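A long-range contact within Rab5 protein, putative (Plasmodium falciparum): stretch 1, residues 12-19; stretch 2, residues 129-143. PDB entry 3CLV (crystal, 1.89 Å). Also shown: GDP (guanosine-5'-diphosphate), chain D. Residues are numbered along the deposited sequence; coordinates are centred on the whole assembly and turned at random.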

ATOM      1  N   LEU A  12      10.904   3.451  -0.424  1.00 14.91           N
ATOM      2  CA  LEU A  12      12.250   3.810  -0.818  1.00 15.29           C
ATOM      3  C   LEU A  12      12.143   4.851  -1.919  1.00 16.00           C
ATOM      4  O   LEU A  12      11.688   4.564  -3.032  1.00 15.39           O
ATOM      5  CB  LEU A  12      13.029   2.557  -1.254  1.00 15.34           C
ATOM      6  CG  LEU A  12      14.423   2.742  -1.857  1.00 15.39           C
ATOM      7  CD1 LEU A  12      15.369   3.471  -0.927  1.00 13.66           C
ATOM      8  CD2 LEU A  12      14.981   1.360  -2.197  1.00 15.33           C
ATOM      9  N   LEU A  13      12.546   6.074  -1.582  1.00 16.57           N
ATOM     10  CA  LEU A  13      12.242   7.257  -2.350  1.00 17.15           C
ATOM     11  C   LEU A  13      13.518   8.041  -2.643  1.00 16.54           C
ATOM     12  O   LEU A  13      14.419   8.091  -1.815  1.00 15.31           O
ATOM     13  CB  LEU A  13      11.268   8.129  -1.536  1.00 17.88           C
ATOM     14  CG  LEU A  13      10.901   9.535  -1.975  1.00 19.49           C
ATOM     15  CD1 LEU A  13       9.994   9.501  -3.206  1.00 24.23           C
ATOM     16  CD2 LEU A  13      10.183  10.241  -0.825  1.00 20.12           C
ATOM     17  N   GLY A  14      13.576   8.673  -3.812  1.00 16.01           N
ATOM     18  CA  GLY A  14      14.715   9.527  -4.186  1.00 17.15           C
ATOM     19  C   GLY A  14      14.671   9.781  -5.677  1.00 17.23           C
ATOM     20  O   GLY A  14      13.969   9.069  -6.406  1.00 16.85           O
ATOM     21  N   GLU A  15      15.414  10.786  -6.133  1.00 17.95           N
ATOM     22  CA  GLU A  15      15.466  11.131  -7.562  1.00 19.09           C
ATOM     23  C   GLU A  15      16.065   9.953  -8.366  1.00 18.65           C
ATOM     24  O   GLU A  15      16.881   9.203  -7.837  1.00 17.84           O
ATOM     25  CB  GLU A  15      16.305  12.404  -7.741  1.00 19.55           C
ATOM     26  CG  GLU A  15      16.429  12.890  -9.193  1.00 22.68           C
ATOM     27  CD  GLU A  15      17.077  14.258  -9.329  1.00 22.65           C
ATOM     28  OE1 GLU A  15      17.026  15.073  -8.373  1.00 24.51           O
ATOM     29  OE2 GLU A  15      17.642  14.515 -10.422  1.00 29.04           O
ATOM     30  N   SER A  16      15.668   9.766  -9.627  1.00 18.46           N
ATOM     31  CA  SER A  16      16.353   8.765 -10.447  1.00 18.69           C
ATOM     32  C   SER A  16      17.867   8.990 -10.477  1.00 17.82           C
ATOM     33  O   SER A  16      18.355  10.137 -10.464  1.00 16.90           O
ATOM     34  CB  SER A  16      15.782   8.645 -11.873  1.00 19.35           C
ATOM     35  OG  SER A  16      15.906   9.862 -12.575  1.00 23.65           O
ATOM     36  N   SER A  17      18.580   7.865 -10.459  1.00 17.64           N
ATOM     37  CA  SER A  17      20.046   7.774 -10.509  1.00 17.98           C
ATOM     38  C   SER A  17      20.765   7.828  -9.165  1.00 17.53           C
ATOM     39  O   SER A  17      21.976   7.619  -9.130  1.00 16.93           O
ATOM     40  CB  SER A  17      20.672   8.800 -11.481  1.00 18.93           C
ATOM     41  OG  SER A  17      20.942  10.009 -10.789  1.00 20.99           O
ATOM     42  N   VAL A  18      20.035   8.091  -8.077  1.00 16.71           N
ATOM     43  CA  VAL A  18      20.660   8.169  -6.723  1.00 16.14           C
ATOM     44  C   VAL A  18      21.111   6.822  -6.184  1.00 15.57           C
ATOM     45  O   VAL A  18      21.990   6.757  -5.327  1.00 16.37           O
ATOM     46  CB  VAL A  18      19.790   8.938  -5.676  1.00 15.57           C
ATOM     47  CG1 VAL A  18      19.481  10.338  -6.168  1.00 16.22           C
ATOM     48  CG2 VAL A  18      18.504   8.173  -5.299  1.00 16.72           C
ATOM     49  N   GLY A  19      20.541   5.735  -6.699  1.00 14.82           N
ATOM     50  CA  GLY A  19      21.018   4.409  -6.334  1.00 13.33           C
ATOM     51  C   GLY A  19      20.034   3.518  -5.583  1.00 13.66           C
ATOM     52  O   GLY A  19      20.444   2.547  -4.951  1.00 13.67           O
TER
HETATM   53  PB  GDP D 211      17.905   4.597  -8.974  1.00 13.92           P
HETATM   54  O1B GDP D 211      17.216   3.290  -8.751  1.00 13.89           O
HETATM   55  O2B GDP D 211      17.372   5.285 -10.211  1.00 15.06           O
HETATM   56  O3B GDP D 211      17.772   5.540  -7.805  1.00 16.60           O
HETATM   57  O3A GDP D 211      19.503   4.383  -9.155  1.00 14.52           O
HETATM   58  PA  GDP D 211      20.228   3.045  -9.722  1.00 14.47           P
HETATM   59  O1A GDP D 211      19.647   2.660 -11.072  1.00 14.84           O
HETATM   60  O2A GDP D 211      20.285   1.931  -8.723  1.00 15.27           O
HETATM   61  O5' GDP D 211      21.718   3.599  -9.965  1.00 16.04           O
HETATM   62  C5' GDP D 211      22.001   4.647 -10.900  1.00 14.39           C
HETATM   63  C4' GDP D 211      23.485   4.557 -11.277  1.00 16.00           C
HETATM   64  O4' GDP D 211      24.304   4.870 -10.148  1.00 15.48           O
HETATM   65  C3' GDP D 211      23.947   3.187 -11.764  1.00 17.14           C
HETATM   66  O3' GDP D 211      24.917   3.459 -12.784  1.00 17.66           O
HETATM   67  C2' GDP D 211      24.649   2.558 -10.558  1.00 17.31           C
HETATM   68  O2' GDP D 211      25.681   1.620 -10.894  1.00 17.69           O
HETATM   69  C1' GDP D 211      25.225   3.800  -9.895  1.00 18.64           C
HETATM   70  N9  GDP D 211      25.319   3.655  -8.439  1.00 19.53           N
HETATM   71  C8  GDP D 211      24.320   3.302  -7.601  1.00 19.32           C
HETATM   72  N7  GDP D 211      24.764   3.280  -6.330  1.00 20.06           N
HETATM   73  C5  GDP D 211      26.068   3.641  -6.353  1.00 19.98           C
HETATM   74  C6  GDP D 211      27.143   3.829  -5.351  1.00 20.26           C
HETATM   75  O6  GDP D 211      26.907   3.638  -4.134  1.00 19.45           O
HETATM   76  N1  GDP D 211      28.368   4.217  -5.798  1.00 19.90           N
HETATM   77  C2  GDP D 211      28.643   4.443  -7.109  1.00 20.87           C
HETATM   78  N2  GDP D 211      29.895   4.837  -7.458  1.00 19.39           N
HETATM   79  N3  GDP D 211      27.705   4.271  -8.094  1.00 20.29           N
HETATM   80  C4  GDP D 211      26.429   3.889  -7.759  1.00 19.16           C
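Stretch 2 129-143: SNTLDRAKTWVNQLK

How does stretch 2 lie on stretch 1? Stretch 2 is helical, its backbone held by the regular bonds from each amide nitrogen to the carbonyl four residues earlier, such as Trp138 N to Arg134 O at 3.0 Å and Leu142 N to Trp138 O at 2.9 Å. Stretch 1 arrives as a strand at Leu12 and Leu13 and then loops, with a type II turn from Glu15 to Val18. The two run in opposite senses: the strand residue Leu13 meets Trp138 and Leu142 late in the helix, whereas Glu15 and Val18 meet Thr131 nearer its start. Thr131, Arg134, Trp138 and Leu142 all direct their CA-to-CB bonds toward stretch 1, and their spacing of three or four residues is what sets them along one side of the helix. The backbones come close, with 5.9 Å between Glu15 CA and Thr131 CA and 6.2 Å between Gly14 CA and Ala135 CA.

What does Trp138 do, as the residue with the most covered surface? Its indole offers a face to the strand and an edge to the loop. Leu13 lies over the face: its CD1 is 3.9 Å from the centroid of the five-membered ring and 11° off the ring normal, a CH-pi contact, while Leu13 CD2 packs 3.5 Å from Trp138 CB. The same methyl reaches further along the helix, where Leu13 CD2 is 4.1 Å from Leu142 CD1. The six-membered ring extends to the backbone that follows, with Trp138 CZ3 3.5 Å from Gly14 C and 3.4 Å from Glu15 N, the latter near the ring plane at its edge. Gly14 has no side chain, and a CB modelled on it would point away from the helix and clash with Val18 CG2 of its own stretch.

How does Glu15 meet the helix without a direct hydrogen bond? Its side chain is extended, t at both chi1 and chi2, and this carries the carboxylate to the early part of the helix. There Glu15 OE1 lies 3.6 Å from Thr131 CA and 3.7 Å from Arg134 CG. These are packing contacts, and the end of the Arg134 side chain leads away from stretch 1. The polar link is made through water instead: one molecule accepts from Glu15 N at 2.9 Å and donates to Thr131 O, also at 2.9 Å, tying the loop backbone to the helix backbone.

What closes the contact beyond Glu15? The turn brings Val18 back to the helix, where Val18 CG1 rests 3.6 Å from Thr131 CB. The neighbouring backbone serves the nucleotide: Ser17 N donates to GDP O2B at 2.9 Å, and Gly19 N to GDP O3B at 3.0 Å. The segment that packs on the helix through Glu15 and Val18 thus also presents amides to the diphosphate.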

ATOM      1  N   SER A 129      24.105  17.647  -5.965  1.00 23.85           N
ATOM      2  CA  SER A 129      23.386  18.423  -4.947  1.00 23.46           C
ATOM      3  C   SER A 129      21.898  18.582  -5.246  1.00 22.90           C
ATOM      4  O   SER A 129      21.092  18.640  -4.320  1.00 22.55           O
ATOM      5  CB  SER A 129      24.065  19.788  -4.666  1.00 24.10           C
ATOM      6  OG  SER A 129      23.942  20.673  -5.768  1.00 25.09           O
ATOM      7  N   ASN A 130      21.537  18.626  -6.529  1.00 22.60           N
ATOM      8  CA  ASN A 130      20.139  18.675  -6.944  1.00 21.86           C
ATOM      9  C   ASN A 130      19.295  17.561  -6.301  1.00 20.71           C
ATOM     10  O   ASN A 130      18.126  17.767  -5.966  1.00 19.65           O
ATOM     11  CB  ASN A 130      20.019  18.596  -8.471  1.00 22.60           C
ATOM     12  CG  ASN A 130      20.455  19.885  -9.179  1.00 26.14           C
ATOM     13  OD1 ASN A 130      20.568  20.953  -8.564  1.00 29.19           O
ATOM     14  ND2 ASN A 130      20.692  19.783 -10.494  1.00 28.64           N
ATOM     15  N   THR A 131      19.899  16.389  -6.132  1.00 19.77           N
ATOM     16  CA  THR A 131      19.195  15.243  -5.559  1.00 19.44           C
ATOM     17  C   THR A 131      18.978  15.438  -4.051  1.00 19.19           C
ATOM     18  O   THR A 131      17.991  14.948  -3.508  1.00 18.81           O
ATOM     19  CB  THR A 131      19.898  13.904  -5.860  1.00 19.19           C
ATOM     20  OG1 THR A 131      21.107  13.789  -5.099  1.00 18.02           O
ATOM     21  CG2 THR A 131      20.212  13.770  -7.358  1.00 18.87           C
ATOM     22  N   LEU A 132      19.889  16.157  -3.395  1.00 19.29           N
ATOM     23  CA  LEU A 132      19.677  16.585  -2.002  1.00 19.79           C
ATOM     24  C   LEU A 132      18.481  17.543  -1.874  1.00 20.14           C
ATOM     25  O   LEU A 132      17.622  17.373  -0.999  1.00 20.15           O
ATOM     26  CB  LEU A 132      20.944  17.227  -1.396  1.00 19.38           C
ATOM     27  CG  LEU A 132      20.774  17.747   0.055  1.00 19.79           C
ATOM     28  CD1 LEU A 132      20.289  16.667   1.017  1.00 19.74           C
ATOM     29  CD2 LEU A 132      22.054  18.386   0.589  1.00 20.55           C
ATOM     30  N   ASP A 133      18.433  18.548  -2.743  1.00 21.12           N
ATOM     31  CA  ASP A 133      17.333  19.511  -2.748  1.00 22.26           C
ATOM     32  C   ASP A 133      15.969  18.817  -2.890  1.00 22.18           C
ATOM     33  O   ASP A 133      15.007  19.172  -2.204  1.00 22.15           O
ATOM     34  CB  ASP A 133      17.518  20.528  -3.884  1.00 22.98           C
ATOM     35  CG  ASP A 133      18.803  21.349  -3.756  1.00 25.86           C
ATOM     36  OD1 ASP A 133      19.319  21.550  -2.624  1.00 26.72           O
ATOM     37  OD2 ASP A 133      19.288  21.810  -4.818  1.00 29.47           O
ATOM     38  N   ARG A 134      15.880  17.837  -3.787  1.00 21.62           N
ATOM     39  CA  ARG A 134      14.649  17.048  -3.930  1.00 21.40           C
ATOM     40  C   ARG A 134      14.323  16.205  -2.692  1.00 20.27           C
ATOM     41  O   ARG A 134      13.164  16.104  -2.289  1.00 19.90           O
ATOM     42  CB  ARG A 134      14.713  16.160  -5.182  1.00 22.48           C
ATOM     43  CG  ARG A 134      14.370  16.907  -6.487  1.00 26.85           C
ATOM     44  CD  ARG A 134      12.891  16.711  -6.879  1.00 34.04           C
ATOM     45  NE  ARG A 134      11.995  16.711  -5.719  1.00 38.71           N
ATOM     46  CZ  ARG A 134      10.681  16.486  -5.757  1.00 41.32           C
ATOM     47  NH1 ARG A 134      10.066  16.244  -6.909  1.00 41.69           N
ATOM     48  NH2 ARG A 134       9.979  16.501  -4.627  1.00 42.20           N
ATOM     49  N   ALA A 135      15.340  15.583  -2.108  1.00 19.65           N
ATOM     50  CA  ALA A 135      15.164  14.809  -0.885  1.00 19.65           C
ATOM     51  C   ALA A 135      14.568  15.660   0.238  1.00 19.72           C
ATOM     52  O   ALA A 135      13.693  15.192   0.957  1.00 19.20           O
ATOM     53  CB  ALA A 135      16.482  14.184  -0.439  1.00 19.17           C
ATOM     54  N   LYS A 136      15.035  16.906   0.374  1.00 19.61           N
ATOM     55  CA  LYS A 136      14.514  17.821   1.406  1.00 19.99           C
ATOM     56  C   LYS A 136      13.028  18.112   1.210  1.00 20.33           C
ATOM     57  O   LYS A 136      12.260  18.104   2.180  1.00 19.63           O
ATOM     58  CB  LYS A 136      15.306  19.128   1.436  1.00 20.15           C
ATOM     59  CG  LYS A 136      16.696  18.970   2.033  1.00 20.42           C
ATOM     60  CD  LYS A 136      17.322  20.316   2.350  1.00 21.49           C
ATOM     61  CE  LYS A 136      18.757  20.151   2.796  1.00 22.83           C
ATOM     62  NZ  LYS A 136      19.407  21.499   2.942  1.00 21.65           N
ATOM     63  N   THR A 137      12.642  18.376  -0.043  1.00 20.43           N
ATOM     64  CA  THR A 137      11.228  18.577  -0.429  1.00 21.00           C
ATOM     65  C   THR A 137      10.396  17.348  -0.044  1.00 19.76           C
ATOM     66  O   THR A 137       9.294  17.477   0.506  1.00 19.79           O
ATOM     67  CB  THR A 137      11.076  18.877  -1.954  1.00 21.01           C
ATOM     68  OG1 THR A 137      11.828  20.050  -2.299  1.00 22.91           O
ATOM     69  CG2 THR A 137       9.620  19.091  -2.338  1.00 21.78           C
ATOM     70  N   TRP A 138      10.937  16.159  -0.289  1.00 18.96           N
ATOM     71  CA  TRP A 138      10.207  14.940   0.064  1.00 17.91           C
ATOM     72  C   TRP A 138      10.060  14.733   1.568  1.00 17.67           C
ATOM     73  O   TRP A 138       8.998  14.293   2.030  1.00 17.22           O
ATOM     74  CB  TRP A 138      10.820  13.692  -0.581  1.00 18.40           C
ATOM     75  CG  TRP A 138      10.428  13.541  -2.019  1.00 18.72           C
ATOM     76  CD1 TRP A 138       9.161  13.637  -2.553  1.00 19.81           C
ATOM     77  CD2 TRP A 138      11.300  13.243  -3.103  1.00 19.40           C
ATOM     78  NE1 TRP A 138       9.208  13.441  -3.917  1.00 18.11           N
ATOM     79  CE2 TRP A 138      10.507  13.200  -4.282  1.00 20.27           C
ATOM     80  CE3 TRP A 138      12.685  13.029  -3.201  1.00 18.75           C
ATOM     81  CZ2 TRP A 138      11.054  12.926  -5.552  1.00 19.56           C
ATOM     82  CZ3 TRP A 138      13.232  12.765  -4.457  1.00 20.49           C
ATOM     83  CH2 TRP A 138      12.411  12.716  -5.622  1.00 20.48           C
ATOM     84  N   VAL A 139      11.115  15.046   2.315  1.00 16.99           N
ATOM     85  CA  VAL A 139      11.072  14.954   3.778  1.00 17.32           C
ATOM     86  C   VAL A 139       9.958  15.849   4.344  1.00 17.46           C
ATOM     87  O   VAL A 139       9.175  15.410   5.192  1.00 17.41           O
ATOM     88  CB  VAL A 139      12.435  15.297   4.418  1.00 17.41           C
ATOM     89  CG1 VAL A 139      12.299  15.556   5.930  1.00 16.20           C
ATOM     90  CG2 VAL A 139      13.495  14.189   4.122  1.00 16.49           C
ATOM     91  N   ASN A 140       9.884  17.086   3.853  1.00 19.05           N
ATOM     92  CA  ASN A 140       8.814  18.020   4.236  1.00 20.37           C
ATOM     93  C   ASN A 140       7.413  17.507   3.932  1.00 20.38           C
ATOM     94  O   ASN A 140       6.521  17.616   4.763  1.00 20.03           O
ATOM     95  CB  ASN A 140       9.071  19.418   3.636  1.00 21.33           C
ATOM     96  CG  ASN A 140      10.269  20.105   4.266  1.00 24.39           C
ATOM     97  OD1 ASN A 140      10.572  19.895   5.439  1.00 29.67           O
ATOM     98  ND2 ASN A 140      10.961  20.919   3.489  1.00 28.24           N
ATOM     99  N   GLN A 141       7.229  16.903   2.754  1.00 20.77           N
ATOM    100  CA  GLN A 141       5.955  16.292   2.394  1.00 21.03           C
ATOM    101  C   GLN A 141       5.616  15.133   3.314  1.00 20.22           C
ATOM    102  O   GLN A 141       4.472  14.983   3.751  1.00 19.61           O
ATOM    103  CB  GLN A 141       5.997  15.738   0.968  1.00 21.11           C
ATOM    104  CG  GLN A 141       5.848  16.727  -0.137  1.00 23.40           C
ATOM    105  CD  GLN A 141       5.678  16.046  -1.500  1.00 24.05           C
ATOM    106  OE1 GLN A 141       6.077  14.894  -1.698  1.00 29.37           O
ATOM    107  NE2 GLN A 141       5.060  16.756  -2.433  1.00 29.11           N
ATOM    108  N   LEU A 142       6.605  14.285   3.586  1.00 19.32           N
ATOM    109  CA  LEU A 142       6.368  13.118   4.441  1.00 18.86           C
ATOM    110  C   LEU A 142       6.015  13.496   5.884  1.00 18.43           C
ATOM    111  O   LEU A 142       5.086  12.917   6.478  1.00 17.84           O
ATOM    112  CB  LEU A 142       7.572  12.173   4.426  1.00 17.88           C
ATOM    113  CG  LEU A 142       7.836  11.338   3.172  1.00 18.06           C
ATOM    114  CD1 LEU A 142       9.323  10.975   3.142  1.00 16.28           C
ATOM    115  CD2 LEU A 142       6.980  10.079   3.178  1.00 18.67           C
ATOM    116  N   LYS A 143       6.733  14.467   6.441  1.00 18.81           N
ATOM    117  CA  LYS A 143       6.451  14.953   7.809  1.00 19.43           C
ATOM    118  C   LYS A 143       5.020  15.449   7.980  1.00 19.31           C
ATOM    119  O   LYS A 143       4.430  15.279   9.034  1.00 19.78           O
ATOM    120  CB  LYS A 143       7.448  16.035   8.241  1.00 20.00           C
ATOM    121  CG  LYS A 143       8.873  15.515   8.293  1.00 22.83           C
ATOM    122  CD  LYS A 143       9.871  16.572   8.696  1.00 28.51           C
ATOM    123  CE  LYS A 143      10.423  16.280  10.064  1.00 31.07           C
ATOM    124  NZ  LYS A 143       9.435  16.445  11.174  1.00 35.02           N
TER
HETATM  125  O   HOH W   1      16.909  12.304  -4.093  1.00 14.89           O